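PDB 4YYF: beta-N-acetylhexosaminidase from Mycobacterium smegmatis, which probably hydrolyses terminal non-reducing N-acetyl-D-hexosamine residues from N-acetyl-beta-D-hexosaminides, as a glycoside hydrolase of family 3. Local coordinates for residues P98-V103 with V151-A156; I138-G143 with R194-L199; S260-L265 with N299-V304. The protein carries 1 engineered substitution. All blocks are in the same frame, centred on the assembly; numbering follows the deposited sequence.

Contact 1. Residues P98-V103 with V151-A156; sequences PLAVSV and VTVDFA
V101 to V103 meet T152 to F155 in a buried parallel contact, where strand 100-107 runs beside the short, weakly bonded strand 153-154. Much of it turns on the backbone of V101. Its carbonyl takes two consecutive amides: T152 N donates to V101 O at 2.9 Å, in the carbonyl plane, and V153 N reaches V101 O at 3.1 Å from above that plane. T152 also serves the nitrogen of the same residue. Its OG1, set between the backbone N and the carbonyl carbon (chi1 68°), accepts V101 N at 2.9 Å with an N-H...O angle of 164°, so V101 is gripped at both N and O. Further along, V103 N makes a weak bond to V153 O, which also receives the CA-H of S102 at 3.2 Å. F155 N then gives V103 O a nearly straight bond of 2.9 Å and 172°. These are neighbouring strands of the TIM barrel of family 3 hydrolases: strand 70-73 flanks 100-107 on its other edge, and 199-205 follows 153-154. S102, V153 and F155 pack together towards the barrel interior, where the F155 ring also meets Y288 edge-to-face. S102 lays CB and OG obliquely against the outer end of that ring, OG lying 3.5 Å from F155 CE2, and OG is weakly bonded to I71 O. V103 and V151 cross at about a right angle, their CG1 atoms 3.9 Å apart. D154 OD1 comes within 3.1 Å of V103 O, but both are acceptors; OD1 finds its donor in E105 N.

Contact 2. Residues I138-G143 with R194-L199; sequences IALDRG and RDAGVL. With ACT (acetate ion), chain E.
A196 sets its CB on the bare backbone of G143, 3.5 Å from G143 C, bringing helix 132-148 against the C-terminal turn of helix 179-196. G143 CA and A196 CA are 5.2 Å apart, so close that a CB on G143 would point at A196 and run into its CB. Beside this point L140 projects CD1 over the last turn of the other helix, 3.7 Å from A196 N and 4.0 Å from A196 CB. V198 CG2 closes the opposite end of the contact, 3.6 Å from G143 O. Between A196 and V198 the helix stops in a Schellman motif: G197 takes a positive phi and its N bonds back to R194 O, turning the chain into strand 199-205. Both helices belong to the outer layer of the family 3 TIM barrel.

R142 takes no part between the two segments; its side chain leads away from 194-199, though it touches Y189 of helix 179-196. From CB its chain sets CG anti to the carbonyl carbon (chi1 -68°), and CG lies against an acetate, 3.3 Å from its carbon. CD follows, 3.5 Å from acetate OXT. The chain then bends at chi3 (76°), and the guanidinium presents its edge to the ion: NH1 donates to OXT at 2.8 Å and 149°. NH1 also serves G118 O, while NH2 forms a salt bridge with E105. R142 and K145 together hold the acetate, which probably came from the crystallisation liquor.

The helices thus approach closely through A196 CB, L140 CD1 and the side-chain-less G143, with polar links at the margins, D195 to Y136 and A196 O to R147.

Contact 3. Residues S260-L265 with N299-V304; sequences SDPASL and NQRYGV
The guanidinium of R301 has P262 CD over one face, 3.7 Å above its plane and shifted toward the rim, while S260 O meets it at the edge. The ring of Y302 has R301 CB over one face, 3.6 Å above the plane and likewise displaced to the rim; L265 CD1 approaches it obliquely, 3.5 Å from Y302 CE2 and about as close to CD2. Both segments are beta-alpha loops of the family 3 TIM barrel, one between strand 246-249 and helix 267-275, the other between helix 296-299 and helix 304-314, beyond strand 287-289. They therefore lie at the C-terminal ends of the barrel strands, the end at which TIM-barrel enzymes carry their active sites.

R301 makes the polar link across the loops. Its chain bends at chi3 (60°), and NH1 donates to S260 O at 2.7 Å, nearly in line with the carbonyl (C=O...N 175°) and 6° out of the guanidinium plane. NH2 adds a weak bond of 3.1 Å to that same S260 O, so one carbonyl oxygen sits in the fork of the two terminal nitrogens. P262 reaches toward R301 tip to tip, giving the charged group an apolar neighbour. D261 crosses R301 at about a right angle; D261 OD1 lies 4.1 Å from R301 NH2, beyond a salt bridge, so any attraction between the opposite charges is probably modest.

L265 and Y302 lie antiparallel, side chain beside side chain, and both reach helix 304-314, L265 at A311 and Y302 at A307 and R310. I298 touches P262 and L265. A water completes the join: it lies 2.6 Å from Y302 OH and donates a weak hydrogen bond, 2.7 Å long, to D261 OD1.

Contacts 1 and 2 are directly connected, whereas contact 3 stands apart, its nearest atoms about 13 Å from contact 1 and about 17 Å from contact 2, across the chain's centre from the latter. Contact 1 is core: strand beside strand, bonded mainly through backbone amides. Contact 2 is the partly buried helical layer outside it, held by close apolar packing. The two share a seam, T152 O lying 2.9 Å from L199 N, a probable hydrogen bond carrying the sheet from strand 153-154 into 199-205. Contact 3 is likewise partly buried, both centres about 16 Å from the chain's against 9 Å for contact 1, but its surface loops rely on an arginine, a tyrosine and a bridging water.

Contact 1. Residues P98-V103 with V151-A156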
ATOM      1  N   PRO A  98       3.715  16.679  -5.182  1.00 17.95           N
ATOM      2  CA  PRO A  98       4.371  15.766  -6.123  1.00 16.31           C
ATOM      3  C   PRO A  98       3.561  14.473  -6.292  1.00 22.82           C
ATOM      4  O   PRO A  98       2.799  14.094  -5.400  1.00 16.23           O
ATOM      5  CB  PRO A  98       5.708  15.457  -5.439  1.00 18.35           C
ATOM      6  CG  PRO A  98       5.994  16.648  -4.588  1.00 21.13           C
ATOM      7  CD  PRO A  98       4.624  17.123  -4.101  1.00 18.35           C
ATOM      8  N   LEU A  99       3.731  13.807  -7.426  1.00 17.35           N
ATOM      9  CA  LEU A  99       2.999  12.580  -7.721  1.00 20.24           C
ATOM     10  C   LEU A  99       3.715  11.379  -7.121  1.00 19.27           C
ATOM     11  O   LEU A  99       4.942  11.260  -7.233  1.00 17.39           O
ATOM     12  CB  LEU A  99       2.892  12.392  -9.239  1.00 18.98           C
ATOM     13  CG  LEU A  99       2.124  11.187  -9.781  1.00 17.84           C
ATOM     14  CD1 LEU A  99       0.657  11.292  -9.380  1.00 17.63           C
ATOM     15  CD2 LEU A  99       2.268  11.102 -11.323  1.00 16.47           C
ATOM     16  N   ALA A 100       2.962  10.498  -6.468  1.00 14.02           N
ATOM     17  CA  ALA A 100       3.534   9.235  -5.996  1.00 17.09           C
ATOM     18  C   ALA A 100       3.305   8.175  -7.056  1.00 17.58           C
ATOM     19  O   ALA A 100       2.221   8.078  -7.627  1.00 15.93           O
ATOM     20  CB  ALA A 100       2.907   8.800  -4.666  1.00 14.22           C
ATOM     21  N   VAL A 101       4.330   7.380  -7.331  1.00 12.38           N
ATOM     22  CA  VAL A 101       4.243   6.364  -8.368  1.00 12.78           C
ATOM     23  C   VAL A 101       4.568   5.029  -7.723  1.00 16.00           C
ATOM     24  O   VAL A 101       5.686   4.826  -7.276  1.00 14.38           O
ATOM     25  CB  VAL A 101       5.251   6.655  -9.494  1.00 14.41           C
ATOM     26  CG1 VAL A 101       5.196   5.544 -10.570  1.00 16.21           C
ATOM     27  CG2 VAL A 101       4.942   8.034 -10.110  1.00 14.20           C
ATOM     28  N   SER A 102       3.586   4.131  -7.667  1.00 14.91           N
ATOM     29  CA  SER A 102       3.728   2.904  -6.889  1.00 13.38           C
ATOM     30  C   SER A 102       3.659   1.672  -7.775  1.00 16.18           C
ATOM     31  O   SER A 102       3.191   1.743  -8.915  1.00 13.38           O
ATOM     32  CB  SER A 102       2.658   2.841  -5.800  1.00 12.72           C
ATOM     33  OG  SER A 102       1.356   2.911  -6.367  1.00 17.19           O
ATOM     34  N   VAL A 103       4.114   0.538  -7.235  1.00 14.74           N
ATOM     35  CA  VAL A 103       4.184  -0.712  -7.976  1.00 16.72           C
ATOM     36  C   VAL A 103       4.285  -1.880  -6.987  1.00 18.24           C
ATOM     37  O   VAL A 103       4.764  -1.702  -5.860  1.00 15.20           O
ATOM     38  CB  VAL A 103       5.421  -0.712  -8.931  1.00 15.62           C
ATOM     39  CG1 VAL A 103       6.735  -0.694  -8.121  1.00 14.53           C
ATOM     40  CG2 VAL A 103       5.386  -1.920  -9.881  1.00 14.93           C
ATOM     41  N   VAL A 151       9.781   5.421 -10.085  1.00 15.22           N
ATOM     42  CA  VAL A 151       8.977   4.838  -9.009  1.00 16.31           C
ATOM     43  C   VAL A 151       9.344   5.512  -7.685  1.00 13.96           C
ATOM     44  O   VAL A 151      10.521   5.734  -7.423  1.00 16.07           O
ATOM     45  CB  VAL A 151       9.220   3.314  -8.922  1.00 17.69           C
ATOM     46  CG1 VAL A 151       8.611   2.725  -7.639  1.00 19.22           C
ATOM     47  CG2 VAL A 151       8.656   2.626 -10.157  1.00 15.24           C
ATOM     48  N   THR A 152       8.341   5.834  -6.864  1.00 15.54           N
ATOM     49  CA  THR A 152       8.568   6.397  -5.522  1.00 15.01           C
ATOM     50  C   THR A 152       8.140   5.493  -4.358  1.00 13.11           C
ATOM     51  O   THR A 152       8.615   5.646  -3.211  1.00 11.64           O
ATOM     52  CB  THR A 152       7.922   7.794  -5.364  1.00 13.12           C
ATOM     53  OG1 THR A 152       6.491   7.693  -5.376  1.00 13.75           O
ATOM     54  CG2 THR A 152       8.358   8.700  -6.496  1.00 12.88           C
ATOM     55  N   VAL A 153       7.250   4.553  -4.645  1.00 11.44           N
ATOM     56  CA  VAL A 153       6.699   3.673  -3.618  1.00 14.25           C
ATOM     57  C   VAL A 153       6.713   2.239  -4.116  1.00 17.40           C
ATOM     58  O   VAL A 153       6.260   1.976  -5.225  1.00 13.36           O
ATOM     59  CB  VAL A 153       5.227   4.028  -3.292  1.00 14.06           C
ATOM     60  CG1 VAL A 153       4.663   3.053  -2.257  1.00 14.65           C
ATOM     61  CG2 VAL A 153       5.094   5.466  -2.785  1.00 16.75           C
ATOM     62  N   ASP A 154       7.219   1.311  -3.302  1.00 11.45           N
ATOM     63  CA  ASP A 154       7.111  -0.115  -3.619  1.00 12.90           C
ATOM     64  C   ASP A 154       6.229  -0.776  -2.570  1.00 15.57           C
ATOM     65  O   ASP A 154       6.504  -0.675  -1.372  1.00 13.82           O
ATOM     66  CB  ASP A 154       8.502  -0.790  -3.633  1.00 13.54           C
ATOM     67  CG  ASP A 154       8.461  -2.249  -4.104  1.00 17.06           C
ATOM     68  OD1 ASP A 154       7.386  -2.739  -4.529  1.00 17.11           O
ATOM     69  OD2 ASP A 154       9.525  -2.920  -4.083  1.00 16.20           O
ATOM     70  N   PHE A 155       5.185  -1.472  -3.007  1.00 12.84           N
ATOM     71  CA  PHE A 155       4.348  -2.214  -2.068  1.00 12.61           C
ATOM     72  C   PHE A 155       5.058  -3.502  -1.686  1.00 15.99           C
ATOM     73  O   PHE A 155       4.669  -4.592  -2.095  1.00 19.39           O
ATOM     74  CB  PHE A 155       2.980  -2.491  -2.678  1.00  9.81           C
ATOM     75  CG  PHE A 155       2.162  -1.244  -2.910  1.00 16.09           C
ATOM     76  CD1 PHE A 155       2.023  -0.293  -1.899  1.00 15.98           C
ATOM     77  CD2 PHE A 155       1.561  -1.007  -4.140  1.00 15.92           C
ATOM     78  CE1 PHE A 155       1.254   0.875  -2.105  1.00 14.51           C
ATOM     79  CE2 PHE A 155       0.801   0.157  -4.358  1.00 17.90           C
ATOM     80  CZ  PHE A 155       0.649   1.092  -3.327  1.00 13.10           C
ATOM     81  N   ALA A 156       6.122  -3.344  -0.908  1.00 14.20           N
ATOM     82  CA  ALA A 156       6.946  -4.452  -0.440  1.00 13.45           C
ATOM     83  C   ALA A 156       7.749  -3.910   0.725  1.00 14.10           C
ATOM     84  O   ALA A 156       8.000  -2.711   0.790  1.00 15.91           O
ATOM     85  CB  ALA A 156       7.874  -4.936  -1.581  1.00 14.06           C
TER

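Contact 2. Residues I138-G143 with R194-L199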
ATOM      1  N   ILE A 138      20.447  -6.637  -2.320  1.00 17.01           N
ATOM      2  CA  ILE A 138      19.563  -6.890  -3.451  1.00 18.95           C
ATOM      3  C   ILE A 138      18.456  -5.833  -3.519  1.00 18.10           C
ATOM      4  O   ILE A 138      18.171  -5.284  -4.592  1.00 17.25           O
ATOM      5  CB  ILE A 138      18.951  -8.289  -3.365  1.00 18.13           C
ATOM      6  CG1 ILE A 138      20.024  -9.344  -3.638  1.00 16.78           C
ATOM      7  CG2 ILE A 138      17.816  -8.431  -4.359  1.00 15.87           C
ATOM      8  CD1 ILE A 138      19.561 -10.780  -3.385  1.00 21.73           C
ATOM      9  N   ALA A 139      17.846  -5.538  -2.370  1.00 19.06           N
ATOM     10  CA  ALA A 139      16.779  -4.547  -2.294  1.00 15.89           C
ATOM     11  C   ALA A 139      17.279  -3.146  -2.620  1.00 15.31           C
ATOM     12  O   ALA A 139      16.588  -2.371  -3.286  1.00 16.80           O
ATOM     13  CB  ALA A 139      16.128  -4.565  -0.906  1.00 14.31           C
ATOM     14  N   LEU A 140      18.475  -2.819  -2.141  1.00 15.38           N
ATOM     15  CA  LEU A 140      19.104  -1.544  -2.471  1.00 17.17           C
ATOM     16  C   LEU A 140      19.315  -1.397  -3.976  1.00 15.26           C
ATOM     17  O   LEU A 140      18.936  -0.389  -4.570  1.00 15.13           O
ATOM     18  CB  LEU A 140      20.451  -1.406  -1.747  1.00 17.08           C
ATOM     19  CG  LEU A 140      21.224  -0.109  -2.043  1.00 18.20           C
ATOM     20  CD1 LEU A 140      20.420   1.145  -1.654  1.00 16.56           C
ATOM     21  CD2 LEU A 140      22.579  -0.108  -1.341  1.00 22.34           C
ATOM     22  N   ASP A 141      19.942  -2.394  -4.590  1.00 15.59           N
ATOM     23  CA  ASP A 141      20.181  -2.372  -6.034  1.00 14.73           C
ATOM     24  C   ASP A 141      18.894  -2.228  -6.826  1.00 18.37           C
ATOM     25  O   ASP A 141      18.818  -1.442  -7.774  1.00 14.20           O
ATOM     26  CB  ASP A 141      20.921  -3.641  -6.485  1.00 18.55           C
ATOM     27  CG  ASP A 141      22.391  -3.647  -6.073  1.00 29.31           C
ATOM     28  OD1 ASP A 141      22.930  -2.579  -5.699  1.00 28.53           O
ATOM     29  OD2 ASP A 141      23.017  -4.728  -6.135  1.00 29.19           O
ATOM     30  N   ARG A 142      17.872  -2.989  -6.445  1.00 12.50           N
ATOM     31  CA  ARG A 142      16.609  -2.934  -7.177  1.00 15.67           C
ATOM     32  C   ARG A 142      15.832  -1.653  -6.918  1.00 13.00           C
ATOM     33  O   ARG A 142      15.195  -1.120  -7.815  1.00 11.76           O
ATOM     34  CB  ARG A 142      15.764  -4.175  -6.897  1.00 12.27           C
ATOM     35  CG  ARG A 142      16.397  -5.422  -7.500  1.00 15.69           C
ATOM     36  CD  ARG A 142      15.664  -6.685  -7.076  1.00 17.70           C
ATOM     37  NE  ARG A 142      14.390  -6.880  -7.771  1.00 15.95           N
ATOM     38  CZ  ARG A 142      14.292  -7.292  -9.035  1.00 18.22           C
ATOM     39  NH1 ARG A 142      15.387  -7.493  -9.756  1.00 17.33           N
ATOM     40  NH2 ARG A 142      13.098  -7.492  -9.586  1.00 18.23           N
ATOM     41  N   GLY A 143      15.912  -1.147  -5.697  1.00 14.80           N
ATOM     42  CA  GLY A 143      15.353   0.157  -5.380  1.00 12.32           C
ATOM     43  C   GLY A 143      15.912   1.272  -6.257  1.00 14.23           C
ATOM     44  O   GLY A 143      15.171   2.131  -6.721  1.00 12.96           O
ATOM     45  N   ARG A 194      14.391   1.624   1.359  1.00 15.11           N
ATOM     46  CA  ARG A 194      14.473   2.914   2.041  1.00 15.54           C
ATOM     47  C   ARG A 194      15.788   3.628   1.722  1.00 15.66           C
ATOM     48  O   ARG A 194      15.802   4.839   1.452  1.00 14.86           O
ATOM     49  CB  ARG A 194      14.325   2.685   3.571  1.00 17.15           C
ATOM     50  CG  ARG A 194      14.602   3.857   4.488  1.00 16.59           C
ATOM     51  CD  ARG A 194      14.323   3.465   5.978  1.00 14.58           C
ATOM     52  NE  ARG A 194      13.035   2.775   6.046  1.00 16.38           N
ATOM     53  CZ  ARG A 194      12.844   1.527   6.458  1.00 19.26           C
ATOM     54  NH1 ARG A 194      11.622   1.014   6.406  1.00 15.64           N
ATOM     55  NH2 ARG A 194      13.854   0.800   6.927  1.00 16.81           N
ATOM     56  N   ASP A 195      16.900   2.902   1.766  1.00 12.42           N
ATOM     57  CA  ASP A 195      18.197   3.533   1.481  1.00 11.88           C
ATOM     58  C   ASP A 195      18.351   3.941   0.008  1.00 15.39           C
ATOM     59  O   ASP A 195      19.176   4.799  -0.326  1.00 13.79           O
ATOM     60  CB  ASP A 195      19.365   2.636   1.927  1.00 15.13           C
ATOM     61  CG  ASP A 195      19.498   2.551   3.443  1.00 20.15           C
ATOM     62  OD1 ASP A 195      18.840   3.347   4.141  1.00 19.11           O
ATOM     63  OD2 ASP A 195      20.256   1.683   3.946  1.00 18.46           O
ATOM     64  N   ALA A 196      17.561   3.328  -0.863  1.00 15.88           N
ATOM     65  CA  ALA A 196      17.483   3.745  -2.265  1.00 17.72           C
ATOM     66  C   ALA A 196      16.588   4.980  -2.427  1.00 17.88           C
ATOM     67  O   ALA A 196      16.592   5.631  -3.475  1.00 16.30           O
ATOM     68  CB  ALA A 196      16.959   2.608  -3.145  1.00 13.81           C
ATOM     69  N   GLY A 197      15.815   5.296  -1.394  1.00 13.73           N
ATOM     70  CA  GLY A 197      14.912   6.437  -1.444  1.00 11.75           C
ATOM     71  C   GLY A 197      13.518   6.067  -1.917  1.00 13.92           C
ATOM     72  O   GLY A 197      12.709   6.941  -2.256  1.00 14.37           O
ATOM     73  N   VAL A 198      13.224   4.769  -1.909  1.00 14.41           N
ATOM     74  CA  VAL A 198      11.892   4.269  -2.247  1.00 12.99           C
ATOM     75  C   VAL A 198      11.152   4.087  -0.936  1.00 18.73           C
ATOM     76  O   VAL A 198      11.744   3.618   0.032  1.00 15.51           O
ATOM     77  CB  VAL A 198      11.980   2.890  -2.963  1.00 15.98           C
ATOM     78  CG1 VAL A 198      10.586   2.291  -3.183  1.00 13.27           C
ATOM     79  CG2 VAL A 198      12.709   3.026  -4.299  1.00 13.80           C
ATOM     80  N   LEU A 199       9.871   4.456  -0.887  1.00 14.28           N
ATOM     81  CA  LEU A 199       9.080   4.213   0.320  1.00 13.43           C
ATOM     82  C   LEU A 199       8.646   2.751   0.362  1.00 13.38           C
ATOM     83  O   LEU A 199       7.879   2.311  -0.493  1.00 13.35           O
ATOM     84  CB  LEU A 199       7.825   5.104   0.339  1.00 11.05           C
ATOM     85  CG  LEU A 199       6.889   4.865   1.532  1.00 13.06           C
ATOM     86  CD1 LEU A 199       7.534   5.344   2.871  1.00 12.94           C
ATOM     87  CD2 LEU A 199       5.540   5.570   1.301  1.00 14.55           C
TER
HETATM   88  C   ACT E 402      19.032  -6.990  -8.782  1.00 35.58           C
HETATM   89  O   ACT E 402      19.403  -5.942  -9.355  1.00 38.32           O
HETATM   90  OXT ACT E 402      18.139  -7.637  -9.368  1.00 30.44           O
HETATM   91  CH3 ACT E 402      19.608  -7.421  -7.466  1.00 28.52           C

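Contact 3. Residues S260-L265 with N299-V304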
ATOM      1  N   SER A 260     -17.068  -9.281  11.123  1.00 34.49           N
ATOM      2  CA  SER A 260     -17.279  -9.708   9.742  1.00 31.17           C
ATOM      3  C   SER A 260     -16.871  -8.631   8.736  1.00 29.50           C
ATOM      4  O   SER A 260     -17.096  -8.776   7.532  1.00 29.15           O
ATOM      5  CB  SER A 260     -18.734 -10.159   9.523  1.00 35.34           C
ATOM      6  OG  SER A 260     -19.662  -9.132   9.815  1.00 35.41           O
ATOM      7  N   ASP A 261     -16.254  -7.561   9.226  1.00 27.54           N
ATOM      8  CA  ASP A 261     -15.796  -6.497   8.338  1.00 25.96           C
ATOM      9  C   ASP A 261     -14.409  -6.821   7.812  1.00 23.57           C
ATOM     10  O   ASP A 261     -13.563  -7.328   8.553  1.00 23.94           O
ATOM     11  CB  ASP A 261     -15.740  -5.154   9.068  1.00 28.37           C
ATOM     12  CG  ASP A 261     -17.108  -4.635   9.460  1.00 36.09           C
ATOM     13  OD1 ASP A 261     -18.101  -4.965   8.787  1.00 39.75           O
ATOM     14  OD2 ASP A 261     -17.180  -3.882  10.449  1.00 37.12           O
ATOM     15  N   PRO A 262     -14.158  -6.520   6.532  1.00 23.25           N
ATOM     16  CA  PRO A 262     -12.781  -6.633   6.042  1.00 19.44           C
ATOM     17  C   PRO A 262     -11.877  -5.714   6.861  1.00 21.12           C
ATOM     18  O   PRO A 262     -12.312  -4.629   7.252  1.00 21.41           O
ATOM     19  CB  PRO A 262     -12.884  -6.134   4.597  1.00 18.53           C
ATOM     20  CG  PRO A 262     -14.334  -6.360   4.225  1.00 18.47           C
ATOM     21  CD  PRO A 262     -15.087  -6.048   5.491  1.00 19.27           C
ATOM     22  N   ALA A 263     -10.643  -6.126   7.131  1.00 18.92           N
ATOM     23  CA  ALA A 263      -9.820  -5.360   8.066  1.00 17.34           C
ATOM     24  C   ALA A 263      -9.584  -3.930   7.566  1.00 20.68           C
ATOM     25  O   ALA A 263      -9.603  -2.985   8.344  1.00 19.68           O
ATOM     26  CB  ALA A 263      -8.499  -6.082   8.350  1.00 18.34           C
ATOM     27  N   SER A 264      -9.396  -3.781   6.255  1.00 20.10           N
ATOM     28  CA  SER A 264      -9.214  -2.475   5.624  1.00 19.38           C
ATOM     29  C   SER A 264     -10.367  -1.490   5.848  1.00 20.76           C
ATOM     30  O   SER A 264     -10.185  -0.268   5.709  1.00 18.63           O
ATOM     31  CB  SER A 264      -9.006  -2.664   4.120  1.00 18.82           C
ATOM     32  OG  SER A 264     -10.059  -3.451   3.581  1.00 18.32           O
ATOM     33  N   LEU A 265     -11.546  -2.014   6.175  1.00 18.49           N
ATOM     34  CA  LEU A 265     -12.747  -1.183   6.336  1.00 22.14           C
ATOM     35  C   LEU A 265     -13.244  -1.122   7.780  1.00 22.58           C
ATOM     36  O   LEU A 265     -14.368  -0.693   8.043  1.00 23.80           O
ATOM     37  CB  LEU A 265     -13.881  -1.691   5.430  1.00 23.78           C
ATOM     38  CG  LEU A 265     -13.558  -1.913   3.950  1.00 21.71           C
ATOM     39  CD1 LEU A 265     -14.835  -2.252   3.177  1.00 24.74           C
ATOM     40  CD2 LEU A 265     -12.855  -0.716   3.321  1.00 24.65           C
ATOM     41  N   ASN A 299     -15.262  -6.212  -3.279  1.00 20.13           N
ATOM     42  CA  ASN A 299     -16.209  -5.801  -4.319  1.00 21.67           C
ATOM     43  C   ASN A 299     -17.523  -6.572  -4.315  1.00 26.64           C
ATOM     44  O   ASN A 299     -18.516  -6.138  -4.912  1.00 23.97           O
ATOM     45  CB  ASN A 299     -15.547  -5.694  -5.719  1.00 21.96           C
ATOM     46  CG  ASN A 299     -15.265  -7.043  -6.371  1.00 22.83           C
ATOM     47  OD1 ASN A 299     -15.911  -8.043  -6.081  1.00 24.21           O
ATOM     48  ND2 ASN A 299     -14.322  -7.052  -7.305  1.00 20.89           N
ATOM     49  N   GLN A 300     -17.544  -7.698  -3.610  1.00 26.70           N
ATOM     50  CA  GLN A 300     -18.779  -8.464  -3.476  1.00 27.83           C
ATOM     51  C   GLN A 300     -19.717  -7.832  -2.456  1.00 27.78           C
ATOM     52  O   GLN A 300     -20.881  -8.215  -2.355  1.00 30.08           O
ATOM     53  CB  GLN A 300     -18.479  -9.907  -3.069  1.00 29.98           C
ATOM     54  CG  GLN A 300     -17.873 -10.739  -4.176  1.00 31.30           C
ATOM     55  CD  GLN A 300     -17.306 -12.047  -3.661  1.00 34.78           C
ATOM     56  OE1 GLN A 300     -17.558 -12.441  -2.518  1.00 38.49           O
ATOM     57  NE2 GLN A 300     -16.534 -12.729  -4.502  1.00 34.35           N
ATOM     58  N   ARG A 301     -19.206  -6.868  -1.700  1.00 26.83           N
ATOM     59  CA  ARG A 301     -20.003  -6.233  -0.663  1.00 32.52           C
ATOM     60  C   ARG A 301     -20.180  -4.733  -0.910  1.00 31.28           C
ATOM     61  O   ARG A 301     -21.210  -4.161  -0.568  1.00 31.55           O
ATOM     62  CB  ARG A 301     -19.374  -6.507   0.713  1.00 35.41           C
ATOM     63  CG  ARG A 301     -19.205  -7.998   0.995  1.00 39.25           C
ATOM     64  CD  ARG A 301     -18.391  -8.281   2.248  1.00 39.84           C
ATOM     65  NE  ARG A 301     -18.999  -7.723   3.451  1.00 37.35           N
ATOM     66  CZ  ARG A 301     -18.605  -8.005   4.690  1.00 37.27           C
ATOM     67  NH1 ARG A 301     -17.605  -8.855   4.893  1.00 35.19           N
ATOM     68  NH2 ARG A 301     -19.210  -7.440   5.723  1.00 32.90           N
ATOM     69  N   TYR A 302     -19.178  -4.107  -1.517  1.00 24.18           N
ATOM     70  CA  TYR A 302     -19.172  -2.655  -1.689  1.00 25.60           C
ATOM     71  C   TYR A 302     -18.651  -2.251  -3.061  1.00 26.54           C
ATOM     72  O   TYR A 302     -17.644  -2.795  -3.525  1.00 25.55           O
ATOM     73  CB  TYR A 302     -18.294  -1.996  -0.615  1.00 28.08           C
ATOM     74  CG  TYR A 302     -18.567  -2.500   0.786  1.00 30.27           C
ATOM     75  CD1 TYR A 302     -19.730  -2.155   1.453  1.00 32.99           C
ATOM     76  CD2 TYR A 302     -17.663  -3.328   1.435  1.00 31.35           C
ATOM     77  CE1 TYR A 302     -19.985  -2.626   2.732  1.00 41.72           C
ATOM     78  CE2 TYR A 302     -17.908  -3.803   2.716  1.00 35.99           C
ATOM     79  CZ  TYR A 302     -19.067  -3.445   3.359  1.00 41.68           C
ATOM     80  OH  TYR A 302     -19.309  -3.917   4.634  1.00 45.06           O
ATOM     81  N   GLY A 303     -19.319  -1.280  -3.690  1.00 24.87           N
ATOM     82  CA  GLY A 303     -18.815  -0.668  -4.914  1.00 22.50           C
ATOM     83  C   GLY A 303     -17.615   0.195  -4.591  1.00 21.49           C
ATOM     84  O   GLY A 303     -17.325   0.435  -3.411  1.00 24.09           O
ATOM     85  N   VAL A 304     -16.914   0.679  -5.611  1.00 17.07           N
ATOM     86  CA  VAL A 304     -15.672   1.415  -5.362  1.00 19.01           C
ATOM     87  C   VAL A 304     -15.839   2.658  -4.474  1.00 20.35           C
ATOM     88  O   VAL A 304     -15.111   2.826  -3.492  1.00 19.68           O
ATOM     89  CB  VAL A 304     -14.962   1.814  -6.663  1.00 19.76           C
ATOM     90  CG1 VAL A 304     -13.647   2.525  -6.326  1.00 17.73           C
ATOM     91  CG2 VAL A 304     -14.691   0.596  -7.511  1.00 27.24           C
TER
HETATM   92  O   HOH W   1     -17.487  -3.700   6.468  1.00 33.91           O